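ABC-type metal ion transport system, periplasmic component (Vibrio vulnificus, PDB 3K2D) binds methionine, probably as the substrate-binding lipoprotein of an ABC importer, and, as the immunogenic lipoprotein IlpA, activates Toll-like receptor 2. Local coordinates at residues V106-S120 and R164-T176. The protein carries 4 engineered substitutions. Sequence-based numbering, arbitrary orientation.
Sequences VRIAVPNDPTNLGRS and RSLDDVALSIINT. With MET (methionine), chain C.
A109 bonds through both backbone polar groups to strand 171-174: its N donates to L171 O (2.9 Å), and its O accepts from I173 N at an N-H...O angle of 163°. It thus bonds to the residues flanking its partner S172, the pattern of parallel strands, whose axes lie 12° apart; A170 N extends the pairing by donating to R107 O (3.0 Å).

On the face bearing I108 and L171, I108 CG2 meets L171 CD2 at 4.2 Å. On the other, A109 CB packs against the hydroxyl oxygens of S172 and S165, while V169 CG2 borders the same methyl; S172 OG donates to S165 OG, itself bonded to L162 O. V169 CG1 lies over the centre of the R107 guanidinium, whose chain bends at chi2 and chi3 and brings NH2 to D168 O in a weak bond. From the helix, S120 OG touches I173 CG2 (3.4 Å).

At the methionine pocket, the extended R119 chain carries NH1 to the ligand OXT (2.8 Å). D113, the N-cap of helix 114-126, accepts from N116 N, and the syn lone pair of its OD2 takes N116 ND2; N116 OD1 bonds H63 NE2. From the end of strand 171-174, the N175 side chain approaches N116 and the ligand carboxylate.

As in periplasmic binding proteins, strand ends and a helix N-terminus line the ligand cleft; here strand 107-111 lies between 153-157 and 171-174, with L123 and L124 of helix 114-126 against I173.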
loop_
_atom_site.group_PDB
_atom_site.type_symbol
_atom_site.label_atom_id
_atom_site.label_comp_id
_atom_site.label_asym_id
_atom_site.label_seq_id
_atom_site.Cartn_x
_atom_site.Cartn_y
_atom_site.Cartn_z
ATOM N N VAL A 106 7.042 -19.915 -16.157
ATOM C CA VAL A 106 6.663 -18.517 -16.357
ATOM C C VAL A 106 7.333 -17.613 -15.335
ATOM O O VAL A 106 7.840 -18.063 -14.299
ATOM C CB VAL A 106 5.128 -18.281 -16.252
ATOM C CG1 VAL A 106 4.405 -18.982 -17.383
ATOM C CG2 VAL A 106 4.618 -18.759 -14.904
ATOM N N ARG A 107 7.314 -16.324 -15.649
ATOM C CA ARG A 107 7.888 -15.286 -14.809
ATOM C C ARG A 107 6.732 -14.615 -14.070
ATOM O O ARG A 107 5.715 -14.288 -14.669
ATOM C CB ARG A 107 8.621 -14.261 -15.688
ATOM C CG ARG A 107 10.114 -14.113 -15.411
ATOM C CD ARG A 107 10.949 -14.100 -16.702
ATOM N NE ARG A 107 10.578 -13.023 -17.615
ATOM C CZ ARG A 107 11.051 -11.778 -17.557
ATOM N NH1 ARG A 107 11.934 -11.437 -16.626
ATOM N NH2 ARG A 107 10.623 -10.864 -18.421
ATOM N N ILE A 108 6.883 -14.441 -12.763
ATOM C CA ILE A 108 5.866 -13.777 -11.953
ATOM C C ILE A 108 6.528 -12.598 -11.252
ATOM O O ILE A 108 7.471 -12.772 -10.477
ATOM C CB ILE A 108 5.255 -14.735 -10.891
ATOM C CG1 ILE A 108 4.394 -15.795 -11.585
ATOM C CG2 ILE A 108 4.441 -13.946 -9.883
ATOM C CD1 ILE A 108 3.640 -16.705 -10.647
ATOM N N ALA A 109 6.037 -11.398 -11.533
ATOM C CA ALA A 109 6.597 -10.193 -10.928
ATOM C C ALA A 109 5.934 -9.856 -9.586
ATOM O O ALA A 109 4.718 -9.992 -9.431
ATOM C CB ALA A 109 6.462 -9.023 -11.892
ATOM N N VAL A 110 6.751 -9.420 -8.625
ATOM C CA VAL A 110 6.291 -9.047 -7.280
ATOM C C VAL A 110 7.105 -7.849 -6.770
ATOM O O VAL A 110 8.174 -7.542 -7.294
ATOM C CB VAL A 110 6.485 -10.216 -6.255
ATOM C CG1 VAL A 110 5.884 -11.506 -6.795
ATOM C CG2 VAL A 110 7.963 -10.417 -5.952
ATOM N N PRO A 111 6.591 -7.138 -5.754
ATOM C CA PRO A 111 7.337 -5.993 -5.224
ATOM C C PRO A 111 8.600 -6.477 -4.513
ATOM O O PRO A 111 8.669 -7.628 -4.086
ATOM C CB PRO A 111 6.338 -5.324 -4.290
ATOM C CG PRO A 111 5.391 -6.425 -3.937
ATOM C CD PRO A 111 5.222 -7.164 -5.219
ATOM N N ASN A 112 9.601 -5.607 -4.393
ATOM C CA ASN A 112 10.858 -6.007 -3.775
ATOM C C ASN A 112 11.141 -5.556 -2.348
ATOM O O ASN A 112 12.097 -6.033 -1.738
ATOM C CB ASN A 112 12.036 -5.614 -4.669
ATOM C CG ASN A 112 12.066 -4.141 -4.981
ATOM O OD1 ASN A 112 11.317 -3.355 -4.409
ATOM N ND2 ASN A 112 12.948 -3.757 -5.894
ATOM N N ASP A 113 10.353 -4.636 -1.805
ATOM C CA ASP A 113 10.605 -4.249 -0.429
ATOM C C ASP A 113 10.226 -5.508 0.362
ATOM O O ASP A 113 9.295 -6.221 -0.002
ATOM C CB ASP A 113 9.765 -3.034 -0.030
ATOM C CG ASP A 113 8.307 -3.237 -0.268
ATOM O OD1 ASP A 113 7.882 -3.158 -1.436
ATOM O OD2 ASP A 113 7.587 -3.483 0.716
ATOM N N PRO A 114 10.955 -5.799 1.446
ATOM C CA PRO A 114 10.731 -6.979 2.289
ATOM C C PRO A 114 9.339 -7.352 2.790
ATOM O O PRO A 114 8.968 -8.514 2.713
ATOM C CB PRO A 114 11.755 -6.804 3.422
ATOM C CG PRO A 114 12.032 -5.347 3.450
ATOM C CD PRO A 114 12.020 -4.945 2.001
ATOM N N THR A 115 8.554 -6.409 3.291
ATOM C CA THR A 115 7.232 -6.791 3.780
ATOM C C THR A 115 6.240 -7.071 2.670
ATOM O O THR A 115 5.351 -7.902 2.833
ATOM C CB THR A 115 6.617 -5.736 4.731
ATOM O OG1 THR A 115 6.391 -4.512 4.023
ATOM C CG2 THR A 115 7.544 -5.497 5.923
ATOM N N ASN A 116 6.369 -6.391 1.539
ATOM C CA ASN A 116 5.439 -6.657 0.451
ATOM C C ASN A 116 5.913 -7.845 -0.385
ATOM O O ASN A 116 5.124 -8.472 -1.088
ATOM C CB ASN A 116 5.235 -5.397 -0.396
ATOM C CG ASN A 116 4.411 -4.343 0.336
ATOM O OD1 ASN A 116 3.222 -4.542 0.609
ATOM N ND2 ASN A 116 5.044 -3.226 0.676
ATOM N N LEU A 117 7.199 -8.170 -0.284
ATOM C CA LEU A 117 7.747 -9.322 -0.999
ATOM C C LEU A 117 7.182 -10.538 -0.279
ATOM O O LEU A 117 6.643 -11.450 -0.901
ATOM C CB LEU A 117 9.274 -9.367 -0.892
ATOM C CG LEU A 117 10.065 -10.087 -1.995
ATOM C CD1 LEU A 117 11.445 -10.385 -1.461
ATOM C CD2 LEU A 117 9.394 -11.377 -2.445
ATOM N N GLY A 118 7.309 -10.523 1.048
ATOM C CA GLY A 118 6.822 -11.616 1.869
ATOM C C GLY A 118 5.335 -11.813 1.711
ATOM O O GLY A 118 4.842 -12.939 1.669
ATOM N N ARG A 119 4.619 -10.701 1.631
ATOM C CA ARG A 119 3.180 -10.721 1.459
ATOM C C ARG A 119 2.821 -11.420 0.141
ATOM O O ARG A 119 1.904 -12.254 0.089
ATOM C CB ARG A 119 2.675 -9.286 1.445
ATOM C CG ARG A 119 1.190 -9.120 1.306
ATOM C CD ARG A 119 0.883 -7.631 1.211
ATOM N NE ARG A 119 -0.544 -7.344 1.119
ATOM C CZ ARG A 119 -1.047 -6.123 0.977
ATOM N NH1 ARG A 119 -0.236 -5.078 0.915
ATOM N NH2 ARG A 119 -2.358 -5.952 0.888
ATOM N N SER A 120 3.556 -11.079 -0.921
ATOM C CA SER A 120 3.316 -11.661 -2.239
ATOM C C SER A 120 3.579 -13.159 -2.261
ATOM O O SER A 120 2.782 -13.922 -2.805
ATOM C CB SER A 120 4.188 -10.978 -3.295
ATOM O OG SER A 120 3.805 -9.625 -3.493
ATOM N N ARG A 164 3.846 -1.616 -15.362
ATOM C CA ARG A 164 4.499 -1.840 -16.640
ATOM C C ARG A 164 5.030 -3.272 -16.769
ATOM O O ARG A 164 5.310 -3.741 -17.876
ATOM C CB ARG A 164 5.634 -0.821 -16.808
ATOM C CG ARG A 164 6.671 -1.149 -17.876
ATOM C CD ARG A 164 6.085 -1.221 -19.279
ATOM N NE ARG A 164 7.056 -1.780 -20.225
ATOM C CZ ARG A 164 6.831 -1.968 -21.524
ATOM N NH1 ARG A 164 5.660 -1.641 -22.058
ATOM N NH2 ARG A 164 7.780 -2.492 -22.292
ATOM N N SER A 165 5.153 -3.981 -15.652
ATOM C CA SER A 165 5.666 -5.344 -15.705
ATOM C C SER A 165 4.703 -6.288 -16.408
ATOM O O SER A 165 5.120 -7.294 -16.968
ATOM C CB SER A 165 5.971 -5.873 -14.295
ATOM O OG SER A 165 4.814 -6.366 -13.645
ATOM N N LEU A 166 3.413 -5.961 -16.381
ATOM C CA LEU A 166 2.402 -6.799 -17.014
ATOM C C LEU A 166 2.710 -7.098 -18.478
ATOM O O LEU A 166 2.196 -8.071 -19.036
ATOM C CB LEU A 166 1.017 -6.145 -16.904
ATOM C CG LEU A 166 0.403 -6.090 -15.501
ATOM C CD1 LEU A 166 -0.877 -5.270 -15.532
ATOM C CD2 LEU A 166 0.138 -7.524 -14.994
ATOM N N ASP A 167 3.553 -6.277 -19.097
ATOM C CA ASP A 167 3.904 -6.465 -20.502
ATOM C C ASP A 167 5.124 -7.351 -20.710
ATOM O O ASP A 167 5.483 -7.654 -21.841
ATOM C CB ASP A 167 4.160 -5.108 -21.170
ATOM C CG ASP A 167 2.906 -4.234 -21.245
ATOM O OD1 ASP A 167 1.896 -4.658 -21.860
ATOM O OD2 ASP A 167 2.934 -3.111 -20.693
ATOM N N ASP A 168 5.751 -7.781 -19.621
ATOM C CA ASP A 168 6.957 -8.593 -19.718
ATOM C C ASP A 168 6.900 -9.934 -19.012
ATOM O O ASP A 168 7.726 -10.806 -19.278
ATOM C CB ASP A 168 8.137 -7.799 -19.174
ATOM C CG ASP A 168 8.234 -6.426 -19.793
ATOM O OD1 ASP A 168 8.533 -6.342 -21.003
ATOM O OD2 ASP A 168 7.994 -5.431 -19.075
ATOM N N VAL A 169 5.941 -10.104 -18.110
ATOM C CA VAL A 169 5.825 -11.359 -17.387
ATOM C C VAL A 169 4.452 -11.968 -17.559
ATOM O O VAL A 169 3.553 -11.340 -18.113
ATOM C CB VAL A 169 6.096 -11.164 -15.886
ATOM C CG1 VAL A 169 7.491 -10.597 -15.688
ATOM C CG2 VAL A 169 5.043 -10.245 -15.284
ATOM N N ALA A 170 4.291 -13.193 -17.076
ATOM C CA ALA A 170 3.017 -13.882 -17.193
ATOM C C ALA A 170 1.980 -13.333 -16.223
ATOM O O ALA A 170 0.778 -13.329 -16.513
ATOM C CB ALA A 170 3.211 -15.369 -16.953
ATOM N N LEU A 171 2.442 -12.854 -15.075
ATOM C CA LEU A 171 1.527 -12.343 -14.067
ATOM C C LEU A 171 2.265 -11.516 -13.012
ATOM O O LEU A 171 3.396 -11.826 -12.649
ATOM C CB LEU A 171 0.796 -13.538 -13.435
ATOM C CG LEU A 171 -0.261 -13.338 -12.349
ATOM C CD1 LEU A 171 -1.284 -14.457 -12.446
ATOM C CD2 LEU A 171 0.402 -13.307 -10.969
ATOM N N SER A 172 1.617 -10.466 -12.524
ATOM C CA SER A 172 2.223 -9.589 -11.529
ATOM C C SER A 172 1.307 -9.255 -10.370
ATOM O O SER A 172 0.138 -8.936 -10.561
ATOM C CB SER A 172 2.645 -8.266 -12.170
ATOM O OG SER A 172 3.490 -8.465 -13.283
ATOM N N ILE A 173 1.853 -9.329 -9.162
ATOM C CA ILE A 173 1.112 -8.974 -7.961
ATOM C C ILE A 173 1.440 -7.496 -7.772
ATOM O O ILE A 173 2.590 -7.130 -7.534
ATOM C CB ILE A 173 1.571 -9.826 -6.757
ATOM C CG1 ILE A 173 1.067 -11.266 -6.953
ATOM C CG2 ILE A 173 1.043 -9.235 -5.452
ATOM C CD1 ILE A 173 1.526 -12.247 -5.893
ATOM N N ILE A 174 0.423 -6.650 -7.911
ATOM C CA ILE A 174 0.595 -5.207 -7.825
ATOM C C ILE A 174 -0.207 -4.574 -6.702
ATOM O O ILE A 174 -1.372 -4.917 -6.512
ATOM C CB ILE A 174 0.139 -4.544 -9.146
ATOM C CG1 ILE A 174 0.806 -5.242 -10.336
ATOM C CG2 ILE A 174 0.463 -3.063 -9.129
ATOM C CD1 ILE A 174 0.336 -4.744 -11.702
ATOM N N ASN A 175 0.418 -3.654 -5.963
ATOM C CA ASN A 175 -0.257 -2.931 -4.887
ATOM C C ASN A 175 -1.384 -2.159 -5.584
ATOM O O ASN A 175 -1.185 -1.635 -6.684
ATOM C CB ASN A 175 0.700 -1.921 -4.222
ATOM C CG ASN A 175 1.877 -2.584 -3.520
ATOM O OD1 ASN A 175 1.752 -3.084 -2.401
ATOM N ND2 ASN A 175 3.027 -2.593 -4.177
ATOM N N THR A 176 -2.558 -2.084 -4.964
ATOM C CA THR A 176 -3.676 -1.365 -5.577
ATOM C C THR A 176 -3.305 0.102 -5.810
ATOM O O THR A 176 -3.854 0.774 -6.677
ATOM C CB THR A 176 -4.949 -1.457 -4.694
ATOM O OG1 THR A 176 -5.368 -2.825 -4.594
ATOM C CG2 THR A 176 -6.073 -0.635 -5.287
HETATM N N MET C . -0.909 0.571 0.132
HETATM C CA MET C . -0.174 -0.751 0.081
HETATM C C MET C . -1.194 -1.832 0.131
HETATM O O MET C . -2.157 -1.727 0.939
HETATM C CB MET C . 0.740 -1.007 1.263
HETATM C CG MET C . 1.852 -0.067 1.388
HETATM S SD MET C . 3.120 -0.705 2.426
HETATM C CE MET C . 4.085 0.739 2.173
HETATM O OXT MET C . -1.046 -2.816 -0.609
#